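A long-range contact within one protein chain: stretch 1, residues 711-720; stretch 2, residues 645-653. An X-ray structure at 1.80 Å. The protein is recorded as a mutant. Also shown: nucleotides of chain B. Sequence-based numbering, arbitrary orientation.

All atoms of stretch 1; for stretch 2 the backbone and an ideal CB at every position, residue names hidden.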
# COMPACT_ATOMS: atom_id res chain seq x y z
N GLU A 711 7.55 -30.77 -28.58
CA GLU A 711 6.27 -30.54 -27.94
C GLU A 711 6.06 -31.49 -26.76
O GLU A 711 5.44 -31.10 -25.77
CB GLU A 711 5.14 -30.69 -28.96
CG GLU A 711 3.95 -29.79 -28.70
CD GLU A 711 2.67 -30.37 -29.28
OE1 GLU A 711 1.58 -30.12 -28.72
OE2 GLU A 711 2.77 -31.08 -30.31
N ASN A 712 6.58 -32.72 -26.84
CA ASN A 712 6.46 -33.63 -25.70
C ASN A 712 7.41 -33.23 -24.59
O ASN A 712 7.08 -33.36 -23.40
CB ASN A 712 6.73 -35.07 -26.14
CG ASN A 712 5.53 -35.70 -26.80
OD1 ASN A 712 4.44 -35.12 -26.81
ND2 ASN A 712 5.73 -36.88 -27.38
N GLU A 713 8.61 -32.77 -24.95
CA GLU A 713 9.53 -32.25 -23.94
C GLU A 713 8.91 -31.07 -23.21
O GLU A 713 8.98 -30.99 -21.97
CB GLU A 713 10.84 -31.84 -24.61
CG GLU A 713 11.98 -31.57 -23.65
CD GLU A 713 13.29 -32.17 -24.12
OE1 GLU A 713 13.42 -32.47 -25.32
OE2 GLU A 713 14.20 -32.33 -23.27
N LEU A 714 8.28 -30.17 -23.95
CA LEU A 714 7.64 -29.01 -23.33
C LEU A 714 6.47 -29.43 -22.45
O LEU A 714 6.31 -28.90 -21.34
CB LEU A 714 7.18 -28.04 -24.42
CG LEU A 714 6.49 -26.79 -23.90
CD1 LEU A 714 7.41 -26.03 -22.94
CD2 LEU A 714 6.08 -25.93 -25.08
N LYS A 715 5.65 -30.36 -22.92
CA LYS A 715 4.60 -30.92 -22.07
C LYS A 715 5.18 -31.48 -20.78
O LYS A 715 4.61 -31.27 -19.70
CB LYS A 715 3.82 -32.00 -22.81
CG LYS A 715 2.76 -31.49 -23.78
CD LYS A 715 1.76 -32.59 -24.10
CE LYS A 715 1.25 -32.48 -25.53
NZ LYS A 715 0.96 -31.08 -25.92
N PHE A 716 6.31 -32.19 -20.86
CA PHE A 716 6.87 -32.79 -19.65
C PHE A 716 7.32 -31.73 -18.65
O PHE A 716 7.00 -31.82 -17.46
CB PHE A 716 8.05 -33.70 -19.98
CG PHE A 716 8.81 -34.13 -18.76
CD1 PHE A 716 8.20 -34.97 -17.82
CD2 PHE A 716 10.08 -33.66 -18.51
CE1 PHE A 716 8.88 -35.34 -16.67
CE2 PHE A 716 10.77 -34.02 -17.36
CZ PHE A 716 10.17 -34.88 -16.44
N TYR A 717 8.10 -30.74 -19.10
CA TYR A 717 8.59 -29.75 -18.16
C TYR A 717 7.45 -28.92 -17.58
O TYR A 717 7.50 -28.53 -16.40
CB TYR A 717 9.63 -28.85 -18.83
CG TYR A 717 10.92 -29.60 -19.05
CD1 TYR A 717 11.61 -30.17 -17.99
CD2 TYR A 717 11.44 -29.77 -20.33
CE1 TYR A 717 12.78 -30.86 -18.18
CE2 TYR A 717 12.62 -30.46 -20.53
CZ TYR A 717 13.28 -31.01 -19.46
OH TYR A 717 14.46 -31.70 -19.66
N ASN A 718 6.42 -28.65 -18.38
CA ASN A 718 5.23 -27.97 -17.88
C ASN A 718 4.50 -28.84 -16.86
O ASN A 718 4.01 -28.34 -15.85
CB ASN A 718 4.31 -27.62 -19.04
CG ASN A 718 4.80 -26.41 -19.83
OD1 ASN A 718 5.57 -25.61 -19.32
ND2 ASN A 718 4.34 -26.29 -21.07
N ALA A 719 4.42 -30.14 -17.13
CA ALA A 719 3.78 -31.05 -16.19
C ALA A 719 4.56 -31.13 -14.89
O ALA A 719 3.98 -31.06 -13.79
CB ALA A 719 3.65 -32.44 -16.82
N LEU A 720 5.87 -31.28 -14.98
CA LEU A 720 6.70 -31.36 -13.79
C LEU A 720 6.62 -30.07 -12.98
O LEU A 720 6.57 -30.10 -11.75
CB LEU A 720 8.15 -31.65 -14.18
CG LEU A 720 9.07 -32.16 -13.08
CD1 LEU A 720 8.64 -33.54 -12.62
CD2 LEU A 720 10.51 -32.17 -13.56
N UNK A 645 -5.06 -32.58 -17.01
CA UNK A 645 -4.94 -31.51 -17.99
C UNK A 645 -3.53 -30.96 -18.08
O UNK A 645 -3.17 -30.37 -19.11
CB UNK A 645 -5.91 -30.38 -17.65
N UNK A 646 -2.73 -31.10 -17.02
CA UNK A 646 -1.33 -30.69 -17.05
C UNK A 646 -0.43 -31.79 -17.60
O UNK A 646 0.80 -31.64 -17.58
CB UNK A 646 -0.87 -30.29 -15.65
N UNK A 647 -1.02 -32.90 -18.07
CA UNK A 647 -0.35 -33.99 -18.78
C UNK A 647 0.51 -34.86 -17.88
O UNK A 647 1.40 -35.57 -18.37
CB UNK A 647 0.52 -33.42 -19.90
N UNK A 648 0.26 -34.86 -16.57
CA UNK A 648 1.04 -35.73 -15.70
C UNK A 648 0.86 -37.21 -16.02
O UNK A 648 1.85 -37.95 -15.94
CB UNK A 648 0.66 -35.47 -14.24
N UNK A 649 -0.34 -37.70 -16.37
CA UNK A 649 -0.44 -39.12 -16.75
C UNK A 649 0.15 -39.43 -18.11
O UNK A 649 0.12 -40.60 -18.52
CB UNK A 649 -1.91 -39.56 -16.74
N UNK A 650 0.69 -38.44 -18.82
CA UNK A 650 1.47 -38.70 -20.01
C UNK A 650 2.87 -39.17 -19.68
O UNK A 650 3.55 -39.75 -20.54
CB UNK A 650 1.53 -37.44 -20.88
N UNK A 651 3.33 -38.95 -18.45
CA UNK A 651 4.71 -39.23 -18.08
C UNK A 651 4.87 -40.08 -16.83
O UNK A 651 5.98 -40.55 -16.57
CB UNK A 651 5.46 -37.91 -17.88
N UNK A 652 3.80 -40.32 -16.08
CA UNK A 652 3.90 -41.12 -14.86
C UNK A 652 2.71 -42.06 -14.78
O UNK A 652 1.67 -41.86 -15.42
CB UNK A 652 3.97 -40.23 -13.62
N UNK A 653 2.88 -43.12 -13.99
CA UNK A 653 1.83 -44.11 -13.83
C UNK A 653 0.67 -43.54 -13.01
O UNK A 653 0.89 -42.87 -11.99
CB UNK A 653 2.39 -45.37 -13.17
P U B 37 -0.10 -20.85 -17.23
OP1 U B 37 0.47 -19.77 -16.36
OP2 U B 37 -0.27 -20.67 -18.70
O5' U B 37 0.87 -22.09 -17.01
C5' U B 37 0.51 -23.39 -17.44
C4' U B 37 1.36 -23.96 -18.56
O4' U B 37 0.93 -25.33 -18.66
C3' U B 37 1.09 -23.37 -19.93
O3' U B 37 2.08 -23.85 -20.86
C2' U B 37 -0.25 -24.03 -20.25
O2' U B 37 -0.63 -24.00 -21.61
C1' U B 37 0.00 -25.45 -19.73
N1 U B 37 -1.20 -26.07 -19.16
C2 U B 37 -1.57 -27.32 -19.63
O2 U B 37 -0.94 -27.90 -20.50
N3 U B 37 -2.70 -27.83 -19.04
C4 U B 37 -3.47 -27.22 -18.05
O4 U B 37 -4.46 -27.79 -17.61
C5 U B 37 -3.01 -25.95 -17.61
C6 U B 37 -1.92 -25.43 -18.17
P A B 38 2.69 -22.94 -22.05
OP1 A B 38 1.60 -22.22 -22.75
OP2 A B 38 3.60 -23.80 -22.87
O5' A B 38 3.66 -21.93 -21.29
C5' A B 38 4.66 -22.42 -20.41
C4' A B 38 5.96 -21.67 -20.58
O4' A B 38 6.71 -22.24 -21.68
C3' A B 38 5.82 -20.18 -20.88
O3' A B 38 6.90 -19.48 -20.29
C2' A B 38 5.99 -20.12 -22.39
O2' A B 38 6.44 -18.87 -22.88
C1' A B 38 7.03 -21.21 -22.61
N9 A B 38 7.05 -21.77 -23.96
C8 A B 38 6.05 -22.38 -24.66
N7 A B 38 6.40 -22.77 -25.85
C5 A B 38 7.74 -22.40 -25.94
C6 A B 38 8.70 -22.53 -26.96
N6 A B 38 8.44 -23.10 -28.13
N1 A B 38 9.94 -22.04 -26.73
C2 A B 38 10.19 -21.46 -25.54
N3 A B 38 9.37 -21.28 -24.51
C4 A B 38 8.15 -21.78 -24.78

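Position 645 lies beyond the reach of stretch 1; no atom of that stretch is within 5.5 Å of its ideal CB. Stretch 1 sets no demand here, so many side chains would suit. The backbone O faces U37 of chain B. The residue is Ser645. Ser645 O accepts a hydrogen bond from U37 N3 at 2.6 Å.

At 646, CA-to-CB points sideways, and the ideal CB is 4.7 Å from Ala719 CA. The backbone O meets Ala719 CB at 3.1 Å, a close contact. U37 is nearby, so small or polar side chains fit. The residue is Asn646. Its OD1 lies 3.7 Å from U37 C5.

Position 647 has phi 73°, psi 21°. This left-handed conformation favours glycine, then asparagine. CA-to-CB points toward stretch 1, with the ideal CB 4.5 Å from Lys715 CD. The O of Lys715, though already bonded to Ala719 N within the helix, can still accept from a water, so a polar group suits. Asn647 is found, just past a helix end in a Schellman motif. Its ND2 packs 3.5 Å from Lys715 CD. A water accepts from Asn647 ND2 at 2.9 Å and also lies within hydrogen-bonding reach of Asn646 O at 2.8 Å and Lys715 O at 2.9 Å. No direct hydrogen bond joins the two stretches.

At 648, CA-to-CB points sideways; the ideal CB is 5.0 Å from Ala719 CB. A medium apolar chain could turn back to the alanine. Leu648 does so, with CD2 3.8 Å from Ala719 CB.

Position 649 is out of reach, and stretch 1 sets no demand. Phi of -73° is compatible with proline, and Pro649 is found.

At 650, CA-to-CB points toward stretch 1, but nothing of stretch 1 lies within 5.5 Å of the ideal CB. A long, flexible chain could reach the aliphatic part of Lys715; methionine, or another long chain with an aliphatic stem, would serve. Met650 extends with chi1 and chi2 both t, bringing SD to 3.6 Å from Lys715 CD.

CA-to-CB at 651 points toward stretch 1, its ideal CB 4.0 Å from Phe716 CD1. A large apolar or aromatic side chain would suit. Phe651 covers the turn from Asn712 to Phe716. Phe716 CB sits 3.7 Å from the Phe651 ring centroid, over the face, in a CH-pi contact. The Phe716 ring turns its edge toward that face, with centroids 5.2 Å apart.

At 652, CA-to-CB points sideways, with nothing of stretch 1 within 5.5 Å of the ideal CB. A long side chain could reach Phe716 and Leu720. Tyr652 does: its OH lies 3.4 Å from Phe716 CE1 and 3.5 Å from Leu720 CD1.

Position 653 is out of reach of stretch 1, which sets no demand. Lys653 makes no contact with it.

Stretch 2, residues 645-653: SNNLPMFYK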
# COMPACT_ATOMS: atom_id res chain seq x y z
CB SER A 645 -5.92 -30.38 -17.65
OG SER A 645 -7.27 -30.80 -17.79
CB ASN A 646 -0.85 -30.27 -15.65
CG ASN A 646 -1.17 -28.81 -15.34
OD1 ASN A 646 -0.47 -27.90 -15.79
ND2 ASN A 646 -2.25 -28.59 -14.60
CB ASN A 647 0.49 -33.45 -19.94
CG ASN A 647 -0.35 -32.74 -20.96
OD1 ASN A 647 -1.32 -33.29 -21.46
ND2 ASN A 647 0.00 -31.49 -21.27
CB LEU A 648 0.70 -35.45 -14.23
CG LEU A 648 1.48 -34.33 -13.53
CD1 LEU A 648 2.98 -34.54 -13.65
CD2 LEU A 648 1.07 -32.96 -14.05
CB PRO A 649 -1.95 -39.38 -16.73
CG PRO A 649 -2.59 -38.06 -16.81
CD PRO A 649 -1.66 -37.08 -16.19
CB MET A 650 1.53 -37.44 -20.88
CG MET A 650 2.24 -37.58 -22.21
SD MET A 650 2.04 -36.08 -23.20
CE MET A 650 0.26 -35.96 -23.25
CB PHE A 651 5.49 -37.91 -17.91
CG PHE A 651 5.45 -37.04 -19.14
CD1 PHE A 651 6.33 -37.27 -20.18
CD2 PHE A 651 4.51 -36.04 -19.27
CE1 PHE A 651 6.29 -36.49 -21.33
CE2 PHE A 651 4.46 -35.25 -20.42
CZ PHE A 651 5.36 -35.48 -21.45
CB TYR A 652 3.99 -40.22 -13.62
CG TYR A 652 5.21 -39.33 -13.63
CD1 TYR A 652 6.46 -39.83 -13.28
CD2 TYR A 652 5.12 -38.00 -14.02
CE1 TYR A 652 7.59 -39.02 -13.30
CE2 TYR A 652 6.24 -37.18 -14.05
CZ TYR A 652 7.47 -37.70 -13.68
OH TYR A 652 8.58 -36.88 -13.71
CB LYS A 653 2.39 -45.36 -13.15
CG LYS A 653 3.55 -45.99 -13.92
CD LYS A 653 3.85 -47.40 -13.45
CE LYS A 653 4.62 -47.40 -12.13
NZ LYS A 653 4.95 -48.79 -11.68
O HOH W 1 1.99 -30.13 -19.67
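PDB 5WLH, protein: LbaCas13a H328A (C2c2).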